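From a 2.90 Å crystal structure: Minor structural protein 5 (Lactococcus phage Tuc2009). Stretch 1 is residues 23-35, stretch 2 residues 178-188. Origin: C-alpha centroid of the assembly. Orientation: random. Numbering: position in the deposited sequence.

Stretch 1 23-35: TVYPNLNLLVNSS
Stretch 2 (178-188) RNPKQELGSIA

Residues 23-35 form an irregular but largely extended segment that runs antiparallel to residues 178-188 of the same chain, with touching residues at least 145 positions apart in sequence. The register sets Val24 near Ile187 (CA to CA 8.7 Å), Asn29 near Glu183 and Leu30 near Gln182 (both CA to CA 5.4 Å), and Ser34 near Asn179 (CA to CA 5.3 Å). Stretch 2 turns a corner at Asn179, where phi/psi is 42/55, and then continues as a strand, phi from -146 to -64 and psi from 130 to 157, that ends at Leu184; Gly185, at 128/180, leads into a loop. At those angles a CB would jam against the carbonyl oxygen of Leu184, so glycine suits the position. The two stretches together bury 675 Å².

Thr23 (-91/-9, chi1 p) is out of reach of stretch 2. At the wide end Val24 (-129/127, chi1 p) meets Ile187 (chi1 m, chi2 t): its CA-to-CB bond points toward stretch 2, and Val24 CG1 lies 4.1 Å from Ile187 CG2, a loose apolar contact between two branched side chains. Tyr25 (-63/138) and Pro26 (-68/143) keep the chain extended without touching stretch 2.

Asn27 (-96/150, chi1 m) brings the first polar link. Its carbonyl O accepts a hydrogen bond from Lys181 NZ at 2.9 Å, while its ND2 gives a weak one to Glu183 OE1 at 3.3 Å. Lysine can reach this far because all four of its chi angles are t: its CA-to-CB bond points away from stretch 1, yet its end returns to it. Glu183 (chi1 p, chi2 t) balances the charge through a salt bridge, with Lys181 NZ 3.3 Å from Glu183 OE1.

The CA-to-CB bond of Leu28 (-70/150, chi1 m, chi2 t) points away, and its carbonyl bonds through water 1, which donates to Leu28 O at 3.0 Å and accepts from Leu184 N at 2.9 Å.

Asn29 (-82/146, chi1 t, chi2 -31°) is the central clasp, since one amide can both give and accept. Asn29 ND2 donates to Pro180 O at 3.0 Å, and Asn29 OD1 accepts from Gln182 N at 3.2 Å, so the side chain imitates a neighbouring strand. The same OD1 also accepts from Leu31 N at 2.8 Å, which ties the local bend to the contact.

That bend comes at Leu30 (-100/-8, chi1 m, chi2 t), whose backbone N donates to Gln182 O at 2.8 Å, the direct main-chain hydrogen bond between the stretches. Its CA-to-CB bond points toward stretch 2, with Leu30 CD1 4.1 Å from Glu183 CA.

Leu31 (-86/159, chi1 m, chi2 t) supplies apolar packing: Leu31 CD1 sits 3.7 Å from Pro180 CB, and Leu31 CD2 3.8 Å from the aliphatic Gln182 CB. After Val32 (-112/130), Asn33 turns the chain (61/37).

Ser34 (-62/-16, chi1 p) comes close to the other chain segment, with Ser34 CB 3.1 Å from Pro180 O. Water 2 donates to Ser34 O at 2.6 Å and accepts from Asn179 N at 2.8 Å. The CA-to-CB bond of Ser35 (-81/-6, chi1 p) points away.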

# COMPACT_ATOMS: atom_id res chain seq x y z
N THR B 23 26.67 -58.67 14.62
CA THR B 23 26.75 -58.78 16.06
C THR B 23 26.79 -57.36 16.62
O THR B 23 26.66 -57.17 17.83
CB THR B 23 27.98 -59.59 16.46
OG1 THR B 23 29.09 -59.14 15.69
CG2 THR B 23 27.77 -61.09 16.27
N VAL B 24 26.95 -56.36 15.71
CA VAL B 24 27.03 -54.93 16.04
C VAL B 24 26.04 -54.09 15.21
O VAL B 24 26.03 -54.20 13.99
CB VAL B 24 28.48 -54.42 15.95
CG1 VAL B 24 29.11 -54.75 14.60
CG2 VAL B 24 28.56 -52.93 16.23
N TYR B 25 25.20 -53.26 15.89
CA TYR B 25 24.20 -52.40 15.23
C TYR B 25 24.90 -51.38 14.32
O TYR B 25 25.94 -50.83 14.73
CB TYR B 25 23.29 -51.69 16.25
CG TYR B 25 21.96 -51.23 15.69
CD1 TYR B 25 20.97 -52.15 15.37
CD2 TYR B 25 21.68 -49.88 15.52
CE1 TYR B 25 19.74 -51.74 14.86
CE2 TYR B 25 20.45 -49.46 15.01
CZ TYR B 25 19.48 -50.39 14.69
OH TYR B 25 18.25 -50.03 14.19
N PRO B 26 24.39 -51.14 13.09
CA PRO B 26 25.10 -50.24 12.19
C PRO B 26 25.13 -48.79 12.62
O PRO B 26 24.17 -48.27 13.21
CB PRO B 26 24.39 -50.45 10.84
CG PRO B 26 23.10 -50.97 11.15
CD PRO B 26 23.23 -51.75 12.42
N ASN B 27 26.27 -48.16 12.35
CA ASN B 27 26.52 -46.75 12.58
C ASN B 27 26.26 -46.00 11.27
O ASN B 27 26.47 -46.56 10.19
CB ASN B 27 27.97 -46.53 12.98
CG ASN B 27 28.29 -46.87 14.39
OD1 ASN B 27 27.57 -46.52 15.32
ND2 ASN B 27 29.44 -47.49 14.59
N LEU B 28 25.82 -44.73 11.37
CA LEU B 28 25.57 -43.87 10.21
C LEU B 28 26.87 -43.46 9.50
O LEU B 28 27.92 -43.34 10.13
CB LEU B 28 24.77 -42.62 10.62
CG LEU B 28 23.28 -42.77 10.80
CD1 LEU B 28 22.71 -41.57 11.50
CD2 LEU B 28 22.57 -43.01 9.46
N ASN B 29 26.78 -43.24 8.19
CA ASN B 29 27.88 -42.86 7.34
C ASN B 29 28.08 -41.40 7.46
O ASN B 29 27.12 -40.62 7.57
CB ASN B 29 27.53 -43.19 5.88
CG ASN B 29 28.70 -43.44 4.96
OD1 ASN B 29 29.79 -42.89 5.12
ND2 ASN B 29 28.49 -44.31 3.98
N LEU B 30 29.35 -41.00 7.36
CA LEU B 30 29.76 -39.59 7.35
C LEU B 30 30.04 -39.15 5.91
O LEU B 30 30.21 -37.97 5.67
CB LEU B 30 30.95 -39.36 8.28
CG LEU B 30 30.61 -39.40 9.76
CD1 LEU B 30 31.83 -39.65 10.59
CD2 LEU B 30 29.95 -38.14 10.18
N LEU B 31 30.04 -40.09 4.94
CA LEU B 31 30.22 -39.77 3.51
C LEU B 31 28.88 -39.39 2.84
O LEU B 31 27.83 -39.73 3.35
CB LEU B 31 30.91 -40.92 2.74
CG LEU B 31 32.22 -41.45 3.29
CD1 LEU B 31 32.81 -42.43 2.36
CD2 LEU B 31 33.20 -40.36 3.51
N VAL B 32 28.94 -38.68 1.71
CA VAL B 32 27.79 -38.15 0.95
C VAL B 32 27.65 -38.88 -0.40
O VAL B 32 28.63 -38.92 -1.17
CB VAL B 32 27.97 -36.62 0.72
CG1 VAL B 32 26.83 -36.07 -0.12
CG2 VAL B 32 28.08 -35.86 2.03
N ASN B 33 26.44 -39.36 -0.73
CA ASN B 33 26.13 -40.09 -1.97
C ASN B 33 26.94 -41.40 -2.11
O ASN B 33 27.31 -41.78 -3.22
CB ASN B 33 26.28 -39.19 -3.21
CG ASN B 33 25.59 -39.73 -4.44
OD1 ASN B 33 24.49 -40.29 -4.37
ND2 ASN B 33 26.24 -39.60 -5.58
N SER B 34 27.16 -42.12 -0.99
CA SER B 34 27.89 -43.39 -0.99
C SER B 34 27.19 -44.46 -1.82
O SER B 34 27.81 -45.46 -2.19
CB SER B 34 28.16 -43.88 0.43
OG SER B 34 27.00 -43.89 1.25
N SER B 35 25.91 -44.23 -2.13
CA SER B 35 25.05 -45.13 -2.91
C SER B 35 25.27 -45.03 -4.43
O SER B 35 24.67 -45.82 -5.17
CB SER B 35 23.60 -44.86 -2.56
OG SER B 35 23.40 -43.47 -2.31
N ARG B 178 32.34 -49.14 -4.62
CA ARG B 178 30.99 -49.44 -4.14
C ARG B 178 30.92 -49.27 -2.61
O ARG B 178 31.84 -49.65 -1.89
CB ARG B 178 30.61 -50.87 -4.55
CG ARG B 178 29.29 -51.37 -4.00
CD ARG B 178 29.01 -52.77 -4.50
NE ARG B 178 29.48 -53.80 -3.57
CZ ARG B 178 29.50 -55.10 -3.87
NH1 ARG B 178 29.10 -55.52 -5.05
NH2 ARG B 178 29.94 -55.98 -2.97
N ASN B 179 29.80 -48.70 -2.14
CA ASN B 179 29.45 -48.43 -0.75
C ASN B 179 30.62 -47.88 0.13
O ASN B 179 30.90 -48.45 1.20
CB ASN B 179 28.82 -49.65 -0.11
CG ASN B 179 27.66 -50.28 -0.83
OD1 ASN B 179 27.50 -51.50 -0.78
ND2 ASN B 179 26.79 -49.47 -1.46
N PRO B 180 31.28 -46.76 -0.26
CA PRO B 180 32.31 -46.19 0.62
C PRO B 180 31.68 -45.72 1.93
O PRO B 180 30.54 -45.25 1.94
CB PRO B 180 32.89 -45.04 -0.20
CG PRO B 180 31.78 -44.62 -1.09
CD PRO B 180 31.06 -45.90 -1.44
N LYS B 181 32.38 -45.89 3.04
CA LYS B 181 31.88 -45.53 4.36
C LYS B 181 32.97 -45.05 5.24
O LYS B 181 34.09 -45.59 5.23
CB LYS B 181 31.19 -46.73 5.04
CG LYS B 181 30.24 -46.35 6.19
CD LYS B 181 29.81 -47.52 7.02
CE LYS B 181 28.77 -47.12 8.03
NZ LYS B 181 28.54 -48.17 9.06
N GLN B 182 32.63 -44.05 6.04
CA GLN B 182 33.45 -43.49 7.10
C GLN B 182 32.49 -43.32 8.26
O GLN B 182 31.39 -42.78 8.09
CB GLN B 182 34.08 -42.16 6.70
CG GLN B 182 34.73 -41.50 7.91
CD GLN B 182 35.25 -40.13 7.67
OE1 GLN B 182 36.45 -39.94 7.60
NE2 GLN B 182 34.36 -39.14 7.62
N GLU B 183 32.89 -43.81 9.43
CA GLU B 183 32.06 -43.72 10.63
C GLU B 183 32.91 -43.45 11.85
O GLU B 183 34.09 -43.78 11.87
CB GLU B 183 31.28 -45.02 10.83
CG GLU B 183 32.15 -46.22 11.19
CD GLU B 183 31.51 -47.51 10.77
OE1 GLU B 183 30.70 -48.04 11.56
OE2 GLU B 183 31.80 -47.99 9.64
N LEU B 184 32.31 -42.89 12.88
CA LEU B 184 32.99 -42.62 14.12
C LEU B 184 33.12 -43.97 14.84
O LEU B 184 32.16 -44.73 14.90
CB LEU B 184 32.14 -41.62 14.92
CG LEU B 184 32.58 -41.32 16.35
CD1 LEU B 184 33.88 -40.53 16.39
CD2 LEU B 184 31.44 -40.68 17.12
N GLY B 185 34.30 -44.27 15.34
CA GLY B 185 34.47 -45.56 16.00
C GLY B 185 35.64 -46.38 15.50
O GLY B 185 36.37 -45.94 14.62
N SER B 186 35.82 -47.56 16.11
CA SER B 186 36.90 -48.52 15.84
C SER B 186 36.41 -49.77 15.11
O SER B 186 37.17 -50.73 14.95
CB SER B 186 37.54 -48.92 17.16
OG SER B 186 38.28 -47.85 17.72
N ILE B 187 35.12 -49.78 14.70
CA ILE B 187 34.50 -50.91 14.02
C ILE B 187 33.84 -50.43 12.74
O ILE B 187 33.14 -49.41 12.74
CB ILE B 187 33.47 -51.64 14.96
CG1 ILE B 187 34.17 -52.27 16.18
CG2 ILE B 187 32.66 -52.71 14.19
CD1 ILE B 187 33.29 -52.53 17.36
N ALA B 188 34.04 -51.23 11.66
CA ALA B 188 33.44 -51.06 10.34
C ALA B 188 32.15 -51.83 10.43
O ALA B 188 32.14 -53.07 10.30
CB ALA B 188 34.34 -51.65 9.26
O HOH W 1 29.43 -42.57 12.66
O HOH W 2 28.76 -47.03 -4.08
O HOH W 3 25.19 -48.97 -3.74